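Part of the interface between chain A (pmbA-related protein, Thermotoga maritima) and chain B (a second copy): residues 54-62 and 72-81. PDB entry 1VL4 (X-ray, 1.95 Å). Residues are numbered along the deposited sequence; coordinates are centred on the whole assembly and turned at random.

Chain A (54-62) QYTDAGKFN
Chain B (72-81) KTGTFRTQVL

The two copies meet here through a short parallel strand pairing with a single bridge, held by two backbone hydrogen bonds at its centre and by one side-chain-to-backbone hydrogen bond toward each end. Strand 54-62 of chain A and strand 72-78 of chain B are both extended, and their axes run 11° apart with a closest approach of 4.7 Å. The register sets Asp A57 beside Phe B76, Ala A58 beside Arg B77 (CA to CA 4.5 Å), Gly A59 beside Thr B78 and Lys A60 beside Gln B79. Arg B77 straddles Ala A58 in the parallel manner: its N donates to Asp A57 O (3.1 Å, 165°), and its O accepts from Gly A59 N (2.8 Å, 168°). Ala A58 CA also lies 3.3 Å from Arg B77 O, a CA-H...O contact.

On each side of this bridge a side chain bonds to the backbone of the other stretch. Gln B79, with phi/psi of -108/21, has left the strand; its CB points toward chain A, and its m, t side chain brings OE1 to 2.9 Å from Phe A61 N, whose hydrogen it accepts. At the other end Tyr A55 starts sideways, but its p rotamer carries the hydroxyl across, so that Thr B75 N donates to Tyr A55 OH (2.8 Å, 134°). A water 2.6 Å from Tyr A55 OH also binds Thr B73 OG1 and Thr B75 OG1, each at 3.0 Å. A second water accepts from Asp A57 N (2.9 Å) and, weakly, from Arg B77 NH1 (2.6 Å).

From a sideways CA-to-CB bond, the Phe B76 ring (chi1 t, chi2 65°) comes up beside the chain A backbone, its CD1 3.4 Å from Asp A57 O and its CE1 4.1 Å from Gly A59 N. Phe A61 CB meets Val B80 CG2 at 4.2 Å, an apolar contact, and Ala A58 CB lies 4.0 Å from Arg B77 CB. Together the stretches bury 581 Å².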

# COMPACT_ATOMS: atom_id res chain seq x y z
N GLN A 54 -2.32 -18.96 4.95
CA GLN A 54 -2.35 -18.05 3.80
C GLN A 54 -1.23 -18.38 2.79
O GLN A 54 -0.12 -18.69 3.19
CB GLN A 54 -2.17 -16.61 4.30
CG GLN A 54 -2.31 -15.51 3.27
CD GLN A 54 -2.01 -14.13 3.88
OE1 GLN A 54 -0.98 -13.50 3.58
NE2 GLN A 54 -2.91 -13.67 4.77
N TYR A 55 -1.52 -18.36 1.49
CA TYR A 55 -0.47 -18.58 0.49
C TYR A 55 -0.91 -17.96 -0.76
O TYR A 55 -2.09 -17.75 -0.93
CB TYR A 55 -0.20 -20.09 0.27
CG TYR A 55 -1.26 -20.84 -0.48
CD1 TYR A 55 -2.43 -21.29 0.17
CD2 TYR A 55 -1.13 -21.11 -1.84
CE1 TYR A 55 -3.41 -21.96 -0.52
CE2 TYR A 55 -2.14 -21.80 -2.53
CZ TYR A 55 -3.26 -22.22 -1.88
OH TYR A 55 -4.26 -22.88 -2.54
N THR A 56 0.02 -17.72 -1.64
CA THR A 56 -0.27 -17.22 -2.98
C THR A 56 0.59 -18.02 -3.93
O THR A 56 1.77 -18.29 -3.66
CB THR A 56 0.12 -15.71 -3.09
OG1 THR A 56 -0.64 -14.95 -2.14
CG2 THR A 56 -0.13 -15.19 -4.48
N ASP A 57 0.00 -18.37 -5.06
CA ASP A 57 0.72 -18.95 -6.18
C ASP A 57 0.23 -18.23 -7.40
O ASP A 57 -0.88 -18.46 -7.82
CB ASP A 57 0.39 -20.43 -6.28
CG ASP A 57 1.30 -21.19 -7.24
OD1 ASP A 57 2.20 -20.60 -7.83
OD2 ASP A 57 1.13 -22.42 -7.32
N ALA A 58 1.04 -17.35 -7.96
CA ALA A 58 0.54 -16.47 -9.06
C ALA A 58 1.54 -16.22 -10.13
O ALA A 58 2.76 -16.09 -9.89
CB ALA A 58 0.10 -15.13 -8.48
N GLY A 59 1.03 -16.11 -11.35
CA GLY A 59 1.80 -15.59 -12.45
C GLY A 59 1.20 -14.29 -13.00
O GLY A 59 -0.04 -14.15 -13.08
N LYS A 60 2.09 -13.33 -13.32
CA LYS A 60 1.70 -11.97 -13.69
C LYS A 60 2.46 -11.55 -14.94
O LYS A 60 3.54 -12.03 -15.18
CB LYS A 60 2.05 -10.98 -12.56
CG LYS A 60 1.32 -11.22 -11.25
CD LYS A 60 1.79 -10.20 -10.19
N PHE A 61 1.90 -10.61 -15.69
CA PHE A 61 2.46 -10.20 -16.94
C PHE A 61 2.00 -8.76 -17.20
O PHE A 61 0.81 -8.49 -17.15
CB PHE A 61 1.88 -11.15 -17.99
CG PHE A 61 2.19 -10.78 -19.36
CD1 PHE A 61 3.51 -10.81 -19.78
CD2 PHE A 61 1.19 -10.31 -20.22
CE1 PHE A 61 3.83 -10.42 -21.08
CE2 PHE A 61 1.48 -9.95 -21.51
CZ PHE A 61 2.80 -9.99 -21.96
N ASN A 62 2.92 -7.84 -17.42
CA ASN A 62 2.61 -6.45 -17.73
C ASN A 62 3.40 -6.00 -18.98
O ASN A 62 4.60 -6.24 -19.05
CB ASN A 62 3.02 -5.55 -16.55
CG ASN A 62 1.96 -5.47 -15.48
OD1 ASN A 62 0.86 -4.91 -15.70
ND2 ASN A 62 2.26 -6.04 -14.31
N LYS B 72 -10.96 -29.23 1.03
CA LYS B 72 -9.69 -28.48 0.84
C LYS B 72 -9.71 -27.81 -0.53
O LYS B 72 -10.23 -28.41 -1.51
CB LYS B 72 -8.49 -29.42 0.87
CG LYS B 72 -8.31 -30.28 2.15
N THR B 73 -9.10 -26.63 -0.61
CA THR B 73 -8.93 -25.90 -1.86
C THR B 73 -7.45 -25.69 -2.22
O THR B 73 -6.58 -25.63 -1.35
CB THR B 73 -9.55 -24.54 -1.83
OG1 THR B 73 -9.04 -23.79 -0.70
CG2 THR B 73 -11.06 -24.63 -1.78
N GLY B 74 -7.20 -25.63 -3.53
CA GLY B 74 -5.89 -25.38 -4.12
C GLY B 74 -6.15 -24.32 -5.18
O GLY B 74 -7.09 -24.44 -5.97
N THR B 75 -5.34 -23.24 -5.15
CA THR B 75 -5.58 -22.06 -5.96
C THR B 75 -4.32 -21.77 -6.81
O THR B 75 -3.17 -22.03 -6.39
CB THR B 75 -5.97 -20.85 -5.08
OG1 THR B 75 -7.11 -21.18 -4.24
CG2 THR B 75 -6.41 -19.65 -5.93
N PHE B 76 -4.55 -21.28 -8.02
CA PHE B 76 -3.51 -20.74 -8.89
C PHE B 76 -4.11 -19.52 -9.60
O PHE B 76 -5.24 -19.55 -10.02
CB PHE B 76 -2.97 -21.74 -9.88
CG PHE B 76 -1.93 -21.17 -10.80
CD1 PHE B 76 -0.71 -20.73 -10.30
CD2 PHE B 76 -2.15 -21.11 -12.16
CE1 PHE B 76 0.28 -20.18 -11.13
CE2 PHE B 76 -1.14 -20.57 -13.05
CZ PHE B 76 0.06 -20.10 -12.52
N ARG B 77 -3.34 -18.44 -9.65
CA ARG B 77 -3.75 -17.22 -10.33
C ARG B 77 -2.87 -16.97 -11.52
O ARG B 77 -1.63 -17.05 -11.43
CB ARG B 77 -3.66 -16.04 -9.37
CG ARG B 77 -4.90 -15.90 -8.46
CD ARG B 77 -4.94 -14.61 -7.57
NE ARG B 77 -5.58 -14.92 -6.28
CZ ARG B 77 -5.09 -15.78 -5.38
NH1 ARG B 77 -3.94 -16.43 -5.61
NH2 ARG B 77 -5.76 -16.01 -4.24
N THR B 78 -3.49 -16.58 -12.63
CA THR B 78 -2.75 -16.29 -13.87
C THR B 78 -3.34 -15.04 -14.58
O THR B 78 -4.54 -14.77 -14.48
CB THR B 78 -2.75 -17.52 -14.76
OG1 THR B 78 -1.91 -17.30 -15.90
CG2 THR B 78 -4.19 -17.92 -15.22
N GLN B 79 -2.50 -14.27 -15.27
CA GLN B 79 -2.90 -13.05 -16.03
C GLN B 79 -2.81 -13.38 -17.52
O GLN B 79 -2.65 -12.46 -18.33
CB GLN B 79 -2.00 -11.83 -15.68
CG GLN B 79 -2.28 -11.34 -14.24
CD GLN B 79 -1.54 -10.12 -13.76
OE1 GLN B 79 -0.47 -9.73 -14.26
NE2 GLN B 79 -2.09 -9.51 -12.71
N VAL B 80 -2.85 -14.69 -17.83
CA VAL B 80 -2.80 -15.23 -19.20
C VAL B 80 -3.69 -16.49 -19.38
O VAL B 80 -3.49 -17.51 -18.71
CB VAL B 80 -1.34 -15.60 -19.66
CG1 VAL B 80 -1.34 -16.13 -21.07
CG2 VAL B 80 -0.35 -14.41 -19.54
N LEU B 81 -4.65 -16.44 -20.30
CA LEU B 81 -5.53 -17.58 -20.60
C LEU B 81 -4.89 -18.55 -21.54
O LEU B 81 -5.28 -18.67 -22.70
CB LEU B 81 -6.83 -17.14 -21.26
CG LEU B 81 -7.96 -16.42 -20.54
CD1 LEU B 81 -9.12 -16.34 -21.53
CD2 LEU B 81 -8.46 -17.08 -19.25
O HOH W 1 -6.59 -22.36 -1.57
O HOH W 2 -2.90 -18.81 -5.18